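Local coordinates for Non-structural protein 5 (Modoc virus, PDB 2WA2) that probably methylates the cap of viral RNA at the guanine N7 and ribose 2'-O positions, using bound S-adenosylmethionine as methyl donor, at residues A[33-43]-A[219-227]; A[65-76]-A[95-103]. The protein carries 4 engineered substitutions. All coordinates share one frame; numbering follows the deposited sequence.

Interaction 1. Residues A[33-43]-A[219-227]; sequences FMAYRRRFVVE and VPLSRNSTH
Asn224 reaches into the end of helix 30-38 and takes up carbonyls of its last turn and of the bend beyond: Tyr36, Arg37 and Arg39. Its CB lies over one face of the Tyr36 ring, 3.8 Å from the ring centroid, a CH-pi contact. With CG anti to the carbonyl carbon (chi1 -62°), the amide turns back to the helix end: ND2 donates to Tyr36 O at 2.8 Å and to Arg39 O at 2.7 Å, both acceptors lying close to the amide plane. At the other branch OD1 touches Val41 CG2 and is bound by Arg253 of helix 239-254. The backbone joins in, Asn224 N donating to Arg37 O at 2.8 Å.

Beside this, Arg223 lays its guanidinium alongside that of Arg37, planes 38° apart, with Arg37 NH2 over the Arg223 face and 3.0 Å from Arg223 NH1; two like charges are close here, and the two donors make no bond. Farther along, Val42 lays CG2 against Pro220 CB at 3.7 Å and CG1 against Leu221 CD2, and a water bridges Phe40 O and Pro220 O. Because both amide hydrogens have nearly straight bonds and OD1 has its own donor, the orientation of the Asn224 amide is fixed, and these bonds join the end of helix 30-38 to the 219-227 loop.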
loop_
_atom_site.group_PDB
_atom_site.type_symbol
_atom_site.label_atom_id
_atom_site.label_comp_id
_atom_site.label_asym_id
_atom_site.label_seq_id
_atom_site.Cartn_x
_atom_site.Cartn_y
_atom_site.Cartn_z
ATOM N N PHE A 33 -14.429 -11.103 14.873
ATOM C CA PHE A 33 -13.358 -10.467 14.103
ATOM C C PHE A 33 -12.659 -11.482 13.214
ATOM O O PHE A 33 -12.447 -11.235 12.027
ATOM C CB PHE A 33 -12.355 -9.787 15.050
ATOM C CG PHE A 33 -11.182 -9.135 14.338
ATOM C CD1 PHE A 33 -11.266 -7.818 13.904
ATOM C CD2 PHE A 33 -10.014 -9.857 14.096
ATOM C CE1 PHE A 33 -10.183 -7.200 13.238
ATOM C CE2 PHE A 33 -8.934 -9.267 13.437
ATOM C CZ PHE A 33 -9.014 -7.936 13.009
ATOM N N MET A 34 -12.304 -12.633 13.785
ATOM C CA MET A 34 -11.574 -13.652 13.014
ATOM C C MET A 34 -12.412 -14.219 11.859
ATOM O O MET A 34 -11.900 -14.399 10.753
ATOM C CB MET A 34 -10.989 -14.750 13.933
ATOM C CG MET A 34 -9.811 -14.258 14.833
ATOM S SD MET A 34 -8.388 -13.717 13.840
ATOM C CE MET A 34 -7.667 -12.348 14.726
ATOM N N ALA A 35 -13.692 -14.487 12.111
ATOM C CA ALA A 35 -14.636 -14.930 11.081
ATOM C C ALA A 35 -14.863 -13.819 10.045
ATOM O O ALA A 35 -14.884 -14.076 8.852
ATOM C CB ALA A 35 -15.966 -15.316 11.713
ATOM N N TYR A 36 -15.051 -12.582 10.507
ATOM C CA TYR A 36 -15.364 -11.489 9.584
ATOM C C TYR A 36 -14.225 -11.226 8.582
ATOM O O TYR A 36 -14.450 -11.007 7.374
ATOM C CB TYR A 36 -15.680 -10.186 10.345
ATOM C CG TYR A 36 -15.741 -8.977 9.415
ATOM C CD1 TYR A 36 -16.699 -8.902 8.432
ATOM C CD2 TYR A 36 -14.839 -7.920 9.541
ATOM C CE1 TYR A 36 -16.760 -7.818 7.574
ATOM C CE2 TYR A 36 -14.893 -6.817 8.700
ATOM C CZ TYR A 36 -15.861 -6.779 7.714
ATOM O OH TYR A 36 -15.980 -5.733 6.858
ATOM N N ARG A 37 -13.003 -11.243 9.095
ATOM C CA ARG A 37 -11.881 -10.737 8.335
ATOM C C ARG A 37 -11.557 -11.541 7.082
ATOM O O ARG A 37 -11.029 -10.976 6.149
ATOM C CB ARG A 37 -10.649 -10.574 9.221
ATOM C CG ARG A 37 -9.892 -11.854 9.430
ATOM C CD ARG A 37 -9.144 -11.798 10.698
ATOM N NE ARG A 37 -7.765 -11.398 10.535
ATOM C CZ ARG A 37 -6.732 -12.197 10.786
ATOM N NH1 ARG A 37 -6.926 -13.460 11.179
ATOM N NH2 ARG A 37 -5.502 -11.743 10.639
ATOM N N ARG A 38 -11.855 -12.847 7.094
ATOM C CA ARG A 38 -11.628 -13.756 5.955
ATOM C C ARG A 38 -12.847 -13.998 5.059
ATOM O O ARG A 38 -12.723 -14.679 4.045
ATOM C CB ARG A 38 -11.136 -15.130 6.457
ATOM C CG ARG A 38 -12.035 -15.713 7.546
ATOM C CD ARG A 38 -12.172 -17.240 7.535
ATOM N NE ARG A 38 -13.458 -17.598 8.157
ATOM C CZ ARG A 38 -13.601 -18.147 9.370
ATOM N NH1 ARG A 38 -12.531 -18.458 10.104
ATOM N NH2 ARG A 38 -14.822 -18.406 9.851
ATOM N N ARG A 39 -14.010 -13.469 5.429
ATOM C CA ARG A 39 -15.258 -13.711 4.697
ATOM C C ARG A 39 -15.182 -13.223 3.246
ATOM O O ARG A 39 -15.066 -12.026 2.987
ATOM C CB ARG A 39 -16.436 -13.064 5.438
ATOM C CG ARG A 39 -17.808 -13.682 5.169
ATOM C CD ARG A 39 -18.862 -13.079 6.127
ATOM N NE ARG A 39 -18.691 -13.562 7.508
ATOM C CZ ARG A 39 -19.034 -12.883 8.608
ATOM N NH1 ARG A 39 -19.579 -11.667 8.519
ATOM N NH2 ARG A 39 -18.825 -13.419 9.813
ATOM N N PHE A 40 -15.234 -14.173 2.310
ATOM C CA PHE A 40 -15.141 -13.908 0.857
ATOM C C PHE A 40 -13.810 -13.318 0.374
ATOM O O PHE A 40 -13.749 -12.727 -0.714
ATOM C CB PHE A 40 -16.254 -12.978 0.384
ATOM C CG PHE A 40 -17.626 -13.554 0.480
ATOM C CD1 PHE A 40 -18.104 -14.408 -0.511
ATOM C CD2 PHE A 40 -18.460 -13.208 1.540
ATOM C CE1 PHE A 40 -19.401 -14.927 -0.439
ATOM C CE2 PHE A 40 -19.758 -13.720 1.633
ATOM C CZ PHE A 40 -20.221 -14.589 0.640
ATOM N N VAL A 41 -12.760 -13.462 1.174
ATOM C CA VAL A 41 -11.452 -12.920 0.836
ATOM C C VAL A 41 -10.708 -13.971 -0.004
ATOM O O VAL A 41 -10.709 -15.149 0.352
ATOM C CB VAL A 41 -10.672 -12.529 2.133
ATOM C CG1 VAL A 41 -9.233 -12.099 1.838
ATOM C CG2 VAL A 41 -11.414 -11.421 2.883
ATOM N N VAL A 42 -10.108 -13.544 -1.124
ATOM C CA VAL A 42 -9.293 -14.445 -1.946
ATOM C C VAL A 42 -8.143 -14.962 -1.076
ATOM O O VAL A 42 -7.398 -14.167 -0.493
ATOM C CB VAL A 42 -8.744 -13.764 -3.239
ATOM C CG1 VAL A 42 -7.939 -14.777 -4.098
ATOM C CG2 VAL A 42 -9.878 -13.143 -4.067
ATOM N N GLU A 43 -8.022 -16.288 -0.992
ATOM C CA GLU A 43 -7.119 -16.966 -0.051
ATOM C C GLU A 43 -7.469 -16.623 1.402
ATOM O O GLU A 43 -8.100 -17.414 2.112
ATOM C CB GLU A 43 -5.639 -16.646 -0.330
ATOM C CG GLU A 43 -5.107 -17.153 -1.659
ATOM C CD GLU A 43 -3.614 -16.852 -1.858
ATOM O OE1 GLU A 43 -2.869 -16.710 -0.854
ATOM O OE2 GLU A 43 -3.183 -16.760 -3.031
ATOM N N VAL A 219 -7.338 -4.517 -3.545
ATOM C CA VAL A 219 -6.904 -5.878 -3.840
ATOM C C VAL A 219 -7.854 -6.831 -3.085
ATOM O O VAL A 219 -8.035 -6.690 -1.874
ATOM C CB VAL A 219 -5.440 -6.069 -3.406
ATOM C CG1 VAL A 219 -4.929 -7.413 -3.839
ATOM C CG2 VAL A 219 -4.574 -4.935 -3.992
ATOM N N PRO A 220 -8.505 -7.759 -3.797
ATOM C CA PRO A 220 -9.477 -8.679 -3.176
ATOM C C PRO A 220 -8.866 -9.656 -2.177
ATOM O O PRO A 220 -9.596 -10.276 -1.390
ATOM C CB PRO A 220 -10.091 -9.426 -4.377
ATOM C CG PRO A 220 -9.096 -9.275 -5.469
ATOM C CD PRO A 220 -8.437 -7.932 -5.261
ATOM N N LEU A 221 -7.543 -9.797 -2.233
ATOM C CA LEU A 221 -6.762 -10.514 -1.227
ATOM C C LEU A 221 -6.655 -9.786 0.117
ATOM O O LEU A 221 -6.306 -10.402 1.129
ATOM C CB LEU A 221 -5.352 -10.783 -1.752
ATOM C CG LEU A 221 -5.233 -11.755 -2.934
ATOM C CD1 LEU A 221 -3.884 -11.618 -3.585
ATOM C CD2 LEU A 221 -5.337 -13.132 -2.415
ATOM N N SER A 222 -6.887 -8.471 0.138
ATOM C CA SER A 222 -6.878 -7.760 1.432
ATOM C C SER A 222 -7.988 -8.302 2.324
ATOM O O SER A 222 -9.095 -8.566 1.849
ATOM C CB SER A 222 -7.089 -6.263 1.251
ATOM O OG SER A 222 -5.981 -5.664 0.617
ATOM N N ARG A 223 -7.701 -8.400 3.625
ATOM C CA ARG A 223 -8.690 -8.890 4.593
ATOM C C ARG A 223 -9.771 -7.845 4.866
ATOM O O ARG A 223 -9.558 -6.640 4.699
ATOM C CB ARG A 223 -8.017 -9.290 5.897
ATOM C CG ARG A 223 -7.053 -10.473 5.781
ATOM C CD ARG A 223 -6.737 -10.928 7.198
ATOM N NE ARG A 223 -5.705 -11.953 7.255
ATOM C CZ ARG A 223 -4.481 -11.754 7.739
ATOM N NH1 ARG A 223 -4.126 -10.566 8.216
ATOM N NH2 ARG A 223 -3.608 -12.756 7.747
ATOM N N ASN A 224 -10.933 -8.300 5.312
ATOM C CA ASN A 224 -12.034 -7.362 5.516
ATOM C C ASN A 224 -11.784 -6.444 6.709
ATOM O O ASN A 224 -12.424 -5.407 6.833
ATOM C CB ASN A 224 -13.356 -8.089 5.710
ATOM C CG ASN A 224 -13.776 -8.921 4.486
ATOM O OD1 ASN A 224 -13.580 -8.519 3.337
ATOM N ND2 ASN A 224 -14.363 -10.089 4.751
ATOM N N SER A 225 -10.830 -6.831 7.561
ATOM C CA SER A 225 -10.445 -6.035 8.741
ATOM C C SER A 225 -9.520 -4.853 8.429
ATOM O O SER A 225 -9.079 -4.141 9.342
ATOM C CB SER A 225 -9.753 -6.973 9.747
ATOM O OG SER A 225 -8.788 -7.732 9.037
ATOM N N THR A 226 -9.195 -4.650 7.140
ATOM C CA THR A 226 -8.483 -3.437 6.746
ATOM C C THR A 226 -9.182 -2.825 5.531
ATOM O O THR A 226 -9.611 -3.563 4.663
ATOM C CB THR A 226 -6.993 -3.709 6.400
ATOM O OG1 THR A 226 -6.412 -2.514 5.884
ATOM C CG2 THR A 226 -6.830 -4.858 5.363
ATOM N N HIS A 227 -9.269 -1.497 5.503
ATOM C CA HIS A 227 -9.841 -0.767 4.377
ATOM C C HIS A 227 -8.716 -0.344 3.426
ATOM O O HIS A 227 -8.946 0.501 2.558
ATOM C CB HIS A 227 -10.562 0.462 4.906
ATOM C CG HIS A 227 -11.719 0.919 4.065
ATOM N ND1 HIS A 227 -11.575 1.336 2.756
ATOM C CD2 HIS A 227 -13.028 1.083 4.376
ATOM C CE1 HIS A 227 -12.757 1.719 2.290
ATOM N NE2 HIS A 227 -13.652 1.584 3.258
HETATM O O HOH W 1 -12.356 -9.990 -1.358
#

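Interaction 2. Residues A[65-76]-A[95-103]; sequences SRGTAKLAWIDE and SWSYYAASQ. Engineered in segment 95-103: Ser95 (natural residue Gly). With SAM (S-adenosylmethionine), chain C.
The axes of helix 66-76 and helix 95-101 come within 8.5 Å of each other with their N-to-C directions 47° apart, and the backbones are closest at Thr68 and Ser95. Tyr99 buries more surface here than any other residue: CG is anti to the backbone N (chi1 -178°), which sends the ring across to helix 66-76, where it sits as a knob among Thr68, Leu71, Ala72 and Asp75. Leu71 CD2 touches Tyr99 CD2 at 3.6 Å, and Ala72 CB rests on Tyr99 CE1. At the ring's edge the hydroxyl OH donates to Asp75 OD2 at 2.7 Å, on the anti lone pair, with the carboxylate nearly perpendicular to the ring.

Both helices flank the Rossmann-like sheet of an FtsJ-type methyltransferase, and their N-terminal ends meet at the S-adenosylmethionine pocket. There Trp96 is sandwiched: Leu71 CB lies over one face, 3.8 Å from the centroid of the five-membered ring, and the ligand's amino N over the other. Trp96 NE1 makes a weak bond to Gly67 O. The backbone nitrogens of Ser95 and Trp96 give weak bonds to the ligand's carboxylate oxygens OXT and O. Engineered Ser95 shares a hydrogen bond between its OG and Ser65 OG at 2.8 Å; Ser65, the N-cap of helix 66-76, also accepts weakly from Gly67 N and Thr68 N. A water links Thr68 OG1 with Ser95 O.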
loop_
_atom_site.group_PDB
_atom_site.type_symbol
_atom_site.label_atom_id
_atom_site.label_comp_id
_atom_site.label_asym_id
_atom_site.label_seq_id
_atom_site.Cartn_x
_atom_site.Cartn_y
_atom_site.Cartn_z
ATOM N N SER A 65 3.840 -15.507 0.742
ATOM C CA SER A 65 3.649 -14.296 1.546
ATOM C C SER A 65 2.375 -13.531 1.129
ATOM O O SER A 65 2.041 -13.460 -0.061
ATOM C CB SER A 65 4.874 -13.396 1.379
ATOM O OG SER A 65 4.659 -12.088 1.853
ATOM N N ARG A 66 1.672 -12.967 2.110
ATOM C CA ARG A 66 0.541 -12.088 1.823
ATOM C C ARG A 66 0.998 -10.897 0.991
ATOM O O ARG A 66 0.316 -10.521 0.053
ATOM C CB ARG A 66 -0.136 -11.592 3.103
ATOM C CG ARG A 66 -1.305 -12.464 3.556
ATOM C CD ARG A 66 -2.324 -11.662 4.402
ATOM N NE ARG A 66 -3.703 -11.891 3.940
ATOM C CZ ARG A 66 -4.440 -12.961 4.251
ATOM N NH1 ARG A 66 -3.946 -13.917 5.036
ATOM N NH2 ARG A 66 -5.678 -13.079 3.785
ATOM N N GLY A 67 2.176 -10.355 1.332
ATOM C CA GLY A 67 2.779 -9.196 0.645
ATOM C C GLY A 67 3.061 -9.535 -0.803
ATOM O O GLY A 67 2.734 -8.768 -1.711
ATOM N N THR A 68 3.652 -10.703 -1.019
ATOM C CA THR A 68 3.947 -11.171 -2.366
ATOM C C THR A 68 2.662 -11.285 -3.177
ATOM O O THR A 68 2.592 -10.787 -4.297
ATOM C CB THR A 68 4.671 -12.525 -2.340
ATOM O OG1 THR A 68 5.951 -12.350 -1.719
ATOM C CG2 THR A 68 4.881 -13.085 -3.750
ATOM N N ALA A 69 1.650 -11.932 -2.596
ATOM C CA ALA A 69 0.424 -12.200 -3.327
ATOM C C ALA A 69 -0.250 -10.898 -3.745
ATOM O O ALA A 69 -0.777 -10.806 -4.839
ATOM C CB ALA A 69 -0.523 -13.047 -2.462
ATOM N N LYS A 70 -0.228 -9.894 -2.863
ATOM C CA LYS A 70 -0.887 -8.620 -3.143
ATOM C C LYS A 70 -0.180 -7.881 -4.259
ATOM O O LYS A 70 -0.838 -7.424 -5.186
ATOM C CB LYS A 70 -0.975 -7.747 -1.885
ATOM C CG LYS A 70 -2.066 -8.207 -0.906
ATOM C CD LYS A 70 -1.909 -7.631 0.519
ATOM C CE LYS A 70 -1.880 -6.127 0.567
ATOM N NZ LYS A 70 -1.660 -5.654 1.998
ATOM N N LEU A 71 1.151 -7.791 -4.198
ATOM C CA LEU A 71 1.880 -7.050 -5.255
ATOM C C LEU A 71 1.739 -7.803 -6.568
ATOM O O LEU A 71 1.578 -7.175 -7.606
ATOM C CB LEU A 71 3.357 -6.855 -4.932
ATOM C CG LEU A 71 4.162 -6.015 -5.931
ATOM C CD1 LEU A 71 3.485 -4.675 -6.201
ATOM C CD2 LEU A 71 5.622 -5.849 -5.492
ATOM N N ALA A 72 1.789 -9.133 -6.505
ATOM C CA ALA A 72 1.638 -9.975 -7.713
ATOM C C ALA A 72 0.280 -9.753 -8.386
ATOM O O ALA A 72 0.195 -9.655 -9.620
ATOM C CB ALA A 72 1.871 -11.494 -7.383
ATOM N N TRP A 73 -0.771 -9.658 -7.560
ATOM C CA TRP A 73 -2.112 -9.368 -8.026
ATOM C C TRP A 73 -2.182 -8.027 -8.736
ATOM O O TRP A 73 -2.705 -7.949 -9.849
ATOM C CB TRP A 73 -3.124 -9.421 -6.877
ATOM C CG TRP A 73 -4.570 -9.379 -7.340
ATOM C CD1 TRP A 73 -5.386 -10.463 -7.584
ATOM C CD2 TRP A 73 -5.354 -8.209 -7.635
ATOM N NE1 TRP A 73 -6.631 -10.028 -7.992
ATOM C CE2 TRP A 73 -6.637 -8.656 -8.041
ATOM C CE3 TRP A 73 -5.099 -6.824 -7.598
ATOM C CZ2 TRP A 73 -7.670 -7.768 -8.400
ATOM C CZ3 TRP A 73 -6.133 -5.938 -7.943
ATOM C CH2 TRP A 73 -7.407 -6.424 -8.351
ATOM N N ILE A 74 -1.682 -6.973 -8.091
ATOM C CA ILE A 74 -1.635 -5.641 -8.686
ATOM C C ILE A 74 -0.823 -5.646 -9.998
ATOM O O ILE A 74 -1.207 -4.992 -10.980
ATOM C CB ILE A 74 -1.031 -4.616 -7.710
ATOM C CG1 ILE A 74 -1.912 -4.503 -6.440
ATOM C CG2 ILE A 74 -0.766 -3.245 -8.424
ATOM C CD1 ILE A 74 -1.278 -3.688 -5.326
ATOM N N ASP A 75 0.292 -6.380 -9.998
ATOM C CA ASP A 75 1.191 -6.400 -11.162
ATOM C C ASP A 75 0.499 -7.058 -12.347
ATOM O O ASP A 75 0.552 -6.535 -13.467
ATOM C CB ASP A 75 2.488 -7.129 -10.830
ATOM C CG ASP A 75 3.483 -7.114 -11.975
ATOM O OD1 ASP A 75 3.439 -6.188 -12.820
ATOM O OD2 ASP A 75 4.313 -8.043 -12.016
ATOM N N GLU A 76 -0.151 -8.189 -12.084
ATOM C CA GLU A 76 -0.842 -8.969 -13.118
ATOM C C GLU A 76 -2.061 -8.245 -13.656
ATOM O O GLU A 76 -2.478 -8.491 -14.784
ATOM C CB GLU A 76 -1.222 -10.364 -12.585
ATOM C CG GLU A 76 -0.133 -11.435 -12.841
ATOM C CD GLU A 76 0.249 -12.272 -11.614
ATOM O OE1 GLU A 76 -0.643 -12.890 -10.981
ATOM O OE2 GLU A 76 1.464 -12.332 -11.300
ATOM N N SER A 95 9.217 -8.815 1.064
ATOM C CA SER A 95 8.498 -9.631 0.060
ATOM C C SER A 95 8.290 -8.882 -1.237
ATOM O O SER A 95 8.438 -9.459 -2.303
ATOM C CB SER A 95 7.142 -10.136 0.584
ATOM O OG SER A 95 7.325 -11.245 1.444
ATOM N N TRP A 96 7.949 -7.594 -1.159
ATOM C CA TRP A 96 7.780 -6.802 -2.392
ATOM C C TRP A 96 9.093 -6.683 -3.160
ATOM O O TRP A 96 9.102 -6.667 -4.379
ATOM C CB TRP A 96 7.240 -5.394 -2.071
ATOM C CG TRP A 96 5.706 -5.337 -1.854
ATOM C CD1 TRP A 96 4.875 -6.376 -1.515
ATOM C CD2 TRP A 96 4.868 -4.181 -1.988
ATOM N NE1 TRP A 96 3.563 -5.930 -1.434
ATOM C CE2 TRP A 96 3.534 -4.591 -1.711
ATOM C CE3 TRP A 96 5.108 -2.832 -2.321
ATOM C CZ2 TRP A 96 2.453 -3.708 -1.774
ATOM C CZ3 TRP A 96 4.014 -1.941 -2.385
ATOM C CH2 TRP A 96 2.712 -2.390 -2.105
ATOM N N SER A 97 10.202 -6.566 -2.438
ATOM C CA SER A 97 11.508 -6.378 -3.056
ATOM C C SER A 97 11.934 -7.635 -3.815
ATOM O O SER A 97 12.451 -7.545 -4.927
ATOM C CB SER A 97 12.531 -6.011 -1.982
ATOM O OG SER A 97 12.369 -4.642 -1.645
ATOM N N TYR A 98 11.686 -8.792 -3.213
ATOM C CA TYR A 98 11.981 -10.089 -3.824
ATOM C C TYR A 98 11.039 -10.343 -4.983
ATOM O O TYR A 98 11.435 -10.921 -5.995
ATOM C CB TYR A 98 11.903 -11.212 -2.796
ATOM C CG TYR A 98 13.135 -11.294 -1.924
ATOM C CD1 TYR A 98 14.367 -11.691 -2.460
ATOM C CD2 TYR A 98 13.080 -10.966 -0.576
ATOM C CE1 TYR A 98 15.514 -11.738 -1.670
ATOM C CE2 TYR A 98 14.223 -11.039 0.229
ATOM C CZ TYR A 98 15.427 -11.410 -0.327
ATOM O OH TYR A 98 16.548 -11.458 0.466
ATOM N N TYR A 99 9.792 -9.897 -4.850
ATOM C CA TYR A 99 8.894 -9.973 -5.981
ATOM C C TYR A 99 9.410 -9.120 -7.135
ATOM O O TYR A 99 9.587 -9.623 -8.251
ATOM C CB TYR A 99 7.443 -9.620 -5.624
ATOM C CG TYR A 99 6.569 -9.780 -6.835
ATOM C CD1 TYR A 99 6.141 -11.045 -7.249
ATOM C CD2 TYR A 99 6.240 -8.685 -7.623
ATOM C CE1 TYR A 99 5.362 -11.200 -8.411
ATOM C CE2 TYR A 99 5.454 -8.826 -8.781
ATOM C CZ TYR A 99 5.036 -10.084 -9.170
ATOM O OH TYR A 99 4.267 -10.187 -10.314
ATOM N N ALA A 100 9.661 -7.834 -6.864
ATOM C CA ALA A 100 10.163 -6.913 -7.857
ATOM C C ALA A 100 11.450 -7.432 -8.503
ATOM O O ALA A 100 11.596 -7.347 -9.705
ATOM C CB ALA A 100 10.404 -5.536 -7.237
ATOM N N ALA A 101 12.367 -7.960 -7.692
ATOM C CA ALA A 101 13.678 -8.417 -8.173
ATOM C C ALA A 101 13.609 -9.607 -9.154
ATOM O O ALA A 101 14.561 -9.858 -9.931
ATOM C CB ALA A 101 14.601 -8.741 -6.993
ATOM N N SER A 102 12.495 -10.332 -9.121
ATOM C CA SER A 102 12.279 -11.441 -10.045
ATOM C C SER A 102 11.628 -11.042 -11.383
ATOM O O SER A 102 11.488 -11.887 -12.276
ATOM C CB SER A 102 11.484 -12.554 -9.361
ATOM O OG SER A 102 10.143 -12.142 -9.149
ATOM N N GLN A 103 11.285 -9.765 -11.552
ATOM C CA GLN A 103 10.607 -9.315 -12.785
ATOM C C GLN A 103 11.550 -8.859 -13.913
ATOM O O GLN A 103 12.596 -8.265 -13.648
ATOM C CB GLN A 103 9.555 -8.247 -12.463
ATOM C CG GLN A 103 8.483 -8.753 -11.510
ATOM C CD GLN A 103 7.774 -9.986 -12.033
ATOM O OE1 GLN A 103 7.190 -9.967 -13.113
ATOM N NE2 GLN A 103 7.834 -11.074 -11.270
HETATM N N SAM C . 5.626 -4.883 1.559
HETATM C CA SAM C . 6.030 -5.571 2.829
HETATM C C SAM C . 6.372 -7.039 2.554
HETATM O O SAM C . 6.040 -7.541 1.474
HETATM O OXT SAM C . 6.958 -7.765 3.379
HETATM C CB SAM C . 4.905 -5.488 3.861
HETATM C CG SAM C . 4.692 -4.089 4.424
HETATM S SD SAM C . 5.848 -3.862 5.785
HETATM C CE SAM C . 4.837 -4.565 7.128
HETATM C "C5'" SAM C . 5.634 -2.120 6.207
HETATM C "C4'" SAM C . 6.930 -1.693 6.898
HETATM O "O4'" SAM C . 7.123 -0.303 6.852
HETATM C "C3'" SAM C . 6.928 -2.065 8.378
HETATM O "O3'" SAM C . 7.821 -3.140 8.538
HETATM C "C2'" SAM C . 7.440 -0.836 9.108
HETATM O "O2'" SAM C . 8.484 -1.195 9.978
HETATM C "C1'" SAM C . 7.948 0.029 7.951
HETATM N N9 SAM C . 7.892 1.459 8.238
HETATM C C8 SAM C . 6.864 2.137 8.849
HETATM N N7 SAM C . 7.182 3.435 8.913
HETATM C C5 SAM C . 8.416 3.574 8.355
HETATM C C6 SAM C . 9.234 4.688 8.157
HETATM N N6 SAM C . 8.883 5.895 8.560
HETATM N N1 SAM C . 10.446 4.510 7.516
HETATM C C2 SAM C . 10.854 3.271 7.101
HETATM N N3 SAM C . 10.061 2.155 7.288
HETATM C C4 SAM C . 8.862 2.337 7.922
HETATM O O HOH W 2 8.407 -12.088 -2.660
#

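The centres of the two contacts lie about 19 Å apart, and interaction 2 is nested along the chain inside the loop that interaction 1 closes. Helix 30-38 is followed by helix 66-76, then strand 86-89 and helix 95-101, while 219-227 comes much later, between strands 215-217 and 229-232 at one side of the sheet. The two meet through helix 66-76: Val219 and Pro220 pack on Ile74 and Trp73, Leu221 on Ala69, and Arg223 lies close to Arg66. Thus one helix faces the ligand pocket through interaction 2 and, elsewhere on its surface, the loop that packs against the end of helix 30-38.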